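Local structure of putative aspartyl-tRNA synthetase (Leishmania major, 6OD8) at residues V259-L262 and R267-Y270; G112-Q117 and H345-K350. The protein probably attaches L-aspartate to tRNA(Asp) in an ATP-dependent reaction, as a class II aminoacyl-tRNA synthetase of the type 2 subfamily. All coordinates share one frame; numbering follows the deposited sequence.

In the fold
From the N terminus the chain first builds the OB-fold domain, where 112-117 leads into strand 114-121. It then enters the class II synthetase domain, which includes helix 215-237. There interaction 1 closes a short loop, with four residues between 259-262 and 267-270, as a beta hairpin at the subunit interface. Interaction 2 closes a far longer one when 345-350, at the start of helix 346-353, returns to 112-117 after 227 intervening residues. Interaction 1 is therefore nested within interaction 2. Their centres are 44 Å apart, on opposite sides of the chain's centre: one contact is local and faces the second subunit, the other bridges two domains.

Interaction 1: V259-L262 and R267-Y270; sequences VFKL and RFAY
The beta hairpin of strands 261-264 and 267-271 is joined here by antiparallel pairing, with Lys261 facing Tyr270 as a non-hydrogen-bonded pair and Leu262 facing Ala269 as a hydrogen-bonded one. The latter pair exchanges two nearly straight bonds: Leu262 N to Ala269 O at 2.8 Å and Ala269 N to Leu262 O at 2.9 Å. A CA-H...O contact from Tyr270 CA to Phe260 O, 3.1 Å, supplements the pairing, and backbone hydrogen bonding of Phe260 with Leu271 continues it.

Lys261 and Tyr270 project from the same face and run side by side. Lys261 CG lies 3.6 Å from Tyr270 CE1, and Lys261 CD is likewise 3.6 Å from Tyr270 OH. The first methylenes of Lys261 follow the tyrosine; a bend at chi3 (84°) then carries the amine over the Phe268 ring. Lys261 NZ sits 4.7 Å from that ring's centroid and 11° off its normal, a cation-pi contact over the face. On the other face of the sheet Leu262 CG meets Ala269 CB at 4.1 Å, while Leu262 CD2 folds back against the backbone of Tyr270. Arg267 holds Phe268 O from within its own strand, both NE and NH2 donating to that one oxygen.

Leu262 packs on Leu262 of the second subunit, and the Phe260 ring meets Tyr264 of that subunit with planes about 5° apart. Strand 248-249 borders 267-271 on its other edge. The antiparallel register, together with backbone hydrogen bonds from Lys261 to the second subunit, marks a beta hairpin within a three-stranded sheet at the dimer interface of a class II synthetase.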
loop_
_atom_site.group_PDB
_atom_site.type_symbol
_atom_site.label_atom_id
_atom_site.label_comp_id
_atom_site.label_asym_id
_atom_site.label_seq_id
_atom_site.Cartn_x
_atom_site.Cartn_y
_atom_site.Cartn_z
ATOM N N VAL A 259 -16.381 11.424 -11.780
ATOM C CA VAL A 259 -17.651 11.989 -11.340
ATOM C C VAL A 259 -18.594 10.877 -10.841
ATOM O O VAL A 259 -19.764 10.800 -11.222
ATOM C CB VAL A 259 -18.290 12.851 -12.475
ATOM C CG1 VAL A 259 -18.618 12.007 -13.721
ATOM C CG2 VAL A 259 -19.502 13.658 -11.963
ATOM N N PHE A 260 -18.061 9.997 -9.989
ATOM C CA PHE A 260 -18.896 9.132 -9.161
ATOM C C PHE A 260 -19.441 9.961 -8.007
ATOM O O PHE A 260 -18.666 10.457 -7.191
ATOM C CB PHE A 260 -18.098 7.946 -8.613
ATOM C CG PHE A 260 -17.907 6.823 -9.606
ATOM C CD1 PHE A 260 -19.001 6.218 -10.206
ATOM C CD2 PHE A 260 -16.641 6.370 -9.923
ATOM C CE1 PHE A 260 -18.830 5.185 -11.125
ATOM C CE2 PHE A 260 -16.453 5.337 -10.839
ATOM C CZ PHE A 260 -17.547 4.739 -11.438
ATOM N N LYS A 261 -20.754 10.126 -7.946
ATOM C CA LYS A 261 -21.403 10.936 -6.927
ATOM C C LYS A 261 -21.983 10.042 -5.837
ATOM O O LYS A 261 -22.714 9.091 -6.130
ATOM C CB LYS A 261 -22.514 11.781 -7.547
ATOM C CG LYS A 261 -23.177 12.726 -6.567
ATOM C CD LYS A 261 -23.950 13.817 -7.280
ATOM C CE LYS A 261 -25.321 13.362 -7.655
ATOM N NZ LYS A 261 -26.192 14.544 -7.942
ATOM N N LEU A 262 -21.708 10.373 -4.584
ATOM C CA LEU A 262 -22.201 9.553 -3.487
ATOM C C LEU A 262 -22.984 10.414 -2.512
ATOM O O LEU A 262 -22.748 11.620 -2.399
ATOM C CB LEU A 262 -21.056 8.839 -2.778
ATOM C CG LEU A 262 -19.975 9.721 -2.186
ATOM C CD1 LEU A 262 -19.683 9.287 -0.731
ATOM C CD2 LEU A 262 -18.716 9.639 -3.045
ATOM N N ARG A 267 -25.483 15.789 2.411
ATOM C CA ARG A 267 -24.962 16.439 1.222
ATOM C C ARG A 267 -24.468 15.357 0.273
ATOM O O ARG A 267 -24.633 14.157 0.528
ATOM C CB ARG A 267 -23.857 17.442 1.588
ATOM C CG ARG A 267 -22.719 16.891 2.434
ATOM C CD ARG A 267 -21.499 17.789 2.330
ATOM N NE ARG A 267 -20.904 17.675 0.996
ATOM C CZ ARG A 267 -20.086 18.564 0.437
ATOM N NH1 ARG A 267 -19.763 19.674 1.075
ATOM N NH2 ARG A 267 -19.587 18.329 -0.781
ATOM N N PHE A 268 -23.866 15.779 -0.829
ATOM C CA PHE A 268 -23.238 14.846 -1.751
ATOM C C PHE A 268 -21.731 15.025 -1.753
ATOM O O PHE A 268 -21.214 16.090 -1.411
ATOM C CB PHE A 268 -23.787 15.018 -3.157
ATOM C CG PHE A 268 -25.236 14.676 -3.252
ATOM C CD1 PHE A 268 -25.633 13.373 -3.508
ATOM C CD2 PHE A 268 -26.206 15.643 -3.035
ATOM C CE1 PHE A 268 -26.979 13.043 -3.578
ATOM C CE2 PHE A 268 -27.549 15.322 -3.097
ATOM C CZ PHE A 268 -27.933 14.016 -3.371
ATOM N N ALA A 269 -21.035 13.953 -2.120
ATOM C CA ALA A 269 -19.603 13.988 -2.306
ATOM C C ALA A 269 -19.276 13.156 -3.542
ATOM O O ALA A 269 -20.171 12.663 -4.235
ATOM C CB ALA A 269 -18.857 13.488 -1.061
ATOM N N TYR A 270 -17.990 13.018 -3.820
ATOM C CA TYR A 270 -17.516 12.435 -5.068
ATOM C C TYR A 270 -16.295 11.581 -4.782
ATOM O O TYR A 270 -15.655 11.722 -3.741
ATOM C CB TYR A 270 -17.193 13.546 -6.100
ATOM C CG TYR A 270 -18.400 14.377 -6.353
ATOM C CD1 TYR A 270 -19.280 14.053 -7.375
ATOM C CD2 TYR A 270 -18.683 15.486 -5.560
ATOM C CE1 TYR A 270 -20.437 14.808 -7.579
ATOM C CE2 TYR A 270 -19.819 16.235 -5.749
ATOM C CZ TYR A 270 -20.692 15.898 -6.761
ATOM O OH TYR A 270 -21.826 16.652 -6.953
#

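Interaction 2: G112-Q117 and H345-K350; sequences GSDSVQ and HTKELK
The backbones of 112-117 and 345-350 stay well apart, their nearest CA atoms, those of Ser113 and Glu348, being 9.0 Å from each other, so side chains alone span the distance. Lys347 does most of the reaching. Its CG stands anti to the backbone N (chi1 -171°) and the chain continues extended, delivering CE and NZ to the turn before strand 114-121.

Ser113 meets the end of this chain through its hydroxyl: OG lies 3.2 Å from Lys347 CE and 3.3 Å from Lys347 NZ. The carboxylate of Asp114 approaches the same amine, its side chain crossing that of Lys347 at about a right angle. The resulting salt bridge is long, 3.7 Å from Asp114 OD1 to Lys347 NZ, and OD2 is 3.9 Å from the amine. At this length the pair is probably a weak electrostatic attraction, with neither carboxylate oxygen in close contact with the amine. Only 94 Å² is buried in all, which marks a sparse surface contact.

Helix 346-353, with His345 at its N-cap position, is secured separately to helix 215-237: Glu348 OE2 forms a salt bridge with Arg222 NE, and His345 NE2 is hydrogen-bonded to Tyr230 OH. Ser113 also touches Leu215 at the start of that helix. Strand 114-121 is paired with 104-111 and 164-168 in the OB-fold sheet, so Lys347 reaches from the synthetase domain's helices to the start of an OB-fold strand.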
loop_
_atom_site.group_PDB
_atom_site.type_symbol
_atom_site.label_atom_id
_atom_site.label_comp_id
_atom_site.label_asym_id
_atom_site.label_seq_id
_atom_site.Cartn_x
_atom_site.Cartn_y
_atom_site.Cartn_z
ATOM N N GLY A 112 -2.322 -24.773 -4.739
ATOM C CA GLY A 112 -1.798 -23.781 -5.673
ATOM C C GLY A 112 -1.005 -24.461 -6.772
ATOM O O GLY A 112 -1.476 -25.410 -7.407
ATOM N N SER A 113 0.240 -24.019 -6.959
ATOM C CA SER A 113 1.091 -24.525 -8.033
ATOM C C SER A 113 1.734 -25.876 -7.731
ATOM O O SER A 113 2.377 -26.444 -8.617
ATOM C CB SER A 113 2.186 -23.502 -8.355
ATOM O OG SER A 113 2.921 -23.162 -7.195
ATOM N N ASP A 114 1.583 -26.415 -6.526
ATOM C CA ASP A 114 2.204 -27.684 -6.162
ATOM C C ASP A 114 1.177 -28.808 -6.223
ATOM O O ASP A 114 0.078 -28.682 -5.672
ATOM C CB ASP A 114 2.820 -27.593 -4.762
ATOM C CG ASP A 114 4.009 -26.632 -4.708
ATOM O OD1 ASP A 114 5.081 -26.971 -5.260
ATOM O OD2 ASP A 114 3.862 -25.529 -4.137
ATOM N N SER A 115 1.533 -29.908 -6.889
ATOM C CA SER A 115 0.632 -31.045 -7.021
ATOM C C SER A 115 1.419 -32.339 -6.873
ATOM O O SER A 115 2.624 -32.391 -7.131
ATOM C CB SER A 115 -0.115 -31.031 -8.369
ATOM O OG SER A 115 0.816 -31.020 -9.441
ATOM N N VAL A 116 0.729 -33.391 -6.439
ATOM C CA VAL A 116 1.375 -34.675 -6.223
ATOM C C VAL A 116 0.340 -35.778 -6.384
ATOM O O VAL A 116 -0.837 -35.607 -6.061
ATOM C CB VAL A 116 2.055 -34.727 -4.836
ATOM C CG1 VAL A 116 1.013 -34.596 -3.709
ATOM C CG2 VAL A 116 2.894 -36.002 -4.679
ATOM N N GLN A 117 0.791 -36.923 -6.887
ATOM C CA GLN A 117 -0.089 -38.069 -7.033
ATOM C C GLN A 117 -0.180 -38.817 -5.711
ATOM O O GLN A 117 0.814 -38.946 -4.989
ATOM C CB GLN A 117 0.416 -38.996 -8.137
ATOM C CG GLN A 117 -0.332 -40.313 -8.205
ATOM C CD GLN A 117 -0.132 -41.016 -9.521
ATOM O OE1 GLN A 117 -0.424 -40.459 -10.579
ATOM N NE2 GLN A 117 0.379 -42.243 -9.467
ATOM N N HIS A 345 11.354 -14.070 -10.826
ATOM C CA HIS A 345 10.251 -14.934 -10.405
ATOM C C HIS A 345 9.864 -15.862 -11.553
ATOM O O HIS A 345 8.778 -15.799 -12.127
ATOM C CB HIS A 345 9.089 -14.090 -9.897
ATOM C CG HIS A 345 9.425 -13.310 -8.662
ATOM N ND1 HIS A 345 9.498 -13.888 -7.416
ATOM C CD2 HIS A 345 9.728 -11.999 -8.484
ATOM C CE1 HIS A 345 9.830 -12.975 -6.522
ATOM N NE2 HIS A 345 9.970 -11.818 -7.143
ATOM N N THR A 346 10.803 -16.765 -11.862
ATOM C CA THR A 346 10.666 -17.617 -13.038
ATOM C C THR A 346 9.503 -18.593 -12.896
ATOM O O THR A 346 8.801 -18.875 -13.875
ATOM C CB THR A 346 11.979 -18.354 -13.298
ATOM O OG1 THR A 346 12.381 -19.031 -12.114
ATOM C CG2 THR A 346 13.089 -17.376 -13.693
ATOM N N LYS A 347 9.288 -19.136 -11.695
ATOM C CA LYS A 347 8.146 -20.022 -11.484
ATOM C C LYS A 347 6.839 -19.363 -11.921
ATOM O O LYS A 347 6.050 -19.945 -12.676
ATOM C CB LYS A 347 8.039 -20.414 -10.010
ATOM C CG LYS A 347 6.999 -21.514 -9.770
ATOM C CD LYS A 347 6.999 -21.981 -8.308
ATOM C CE LYS A 347 5.988 -23.083 -8.069
ATOM N NZ LYS A 347 6.111 -23.678 -6.701
ATOM N N GLU A 348 6.592 -18.152 -11.431
ATOM C CA GLU A 348 5.348 -17.465 -11.748
ATOM C C GLU A 348 5.280 -17.092 -13.224
ATOM O O GLU A 348 4.223 -17.227 -13.863
ATOM C CB GLU A 348 5.211 -16.216 -10.871
ATOM C CG GLU A 348 4.834 -16.499 -9.415
ATOM C CD GLU A 348 6.040 -16.794 -8.539
ATOM O OE1 GLU A 348 7.172 -16.884 -9.058
ATOM O OE2 GLU A 348 5.848 -16.938 -7.322
ATOM N N LEU A 349 6.396 -16.624 -13.787
ATOM C CA LEU A 349 6.385 -16.248 -15.198
ATOM C C LEU A 349 6.073 -17.448 -16.079
ATOM O O LEU A 349 5.332 -17.333 -17.065
ATOM C CB LEU A 349 7.731 -15.629 -15.588
ATOM C CG LEU A 349 8.127 -14.343 -14.866
ATOM C CD1 LEU A 349 9.625 -14.039 -15.036
ATOM C CD2 LEU A 349 7.267 -13.155 -15.341
ATOM N N LYS A 350 6.647 -18.610 -15.758
ATOM C CA LYS A 350 6.368 -19.788 -16.569
ATOM C C LYS A 350 4.926 -20.248 -16.401
ATOM O O LYS A 350 4.321 -20.758 -17.357
ATOM C CB LYS A 350 7.337 -20.930 -16.221
#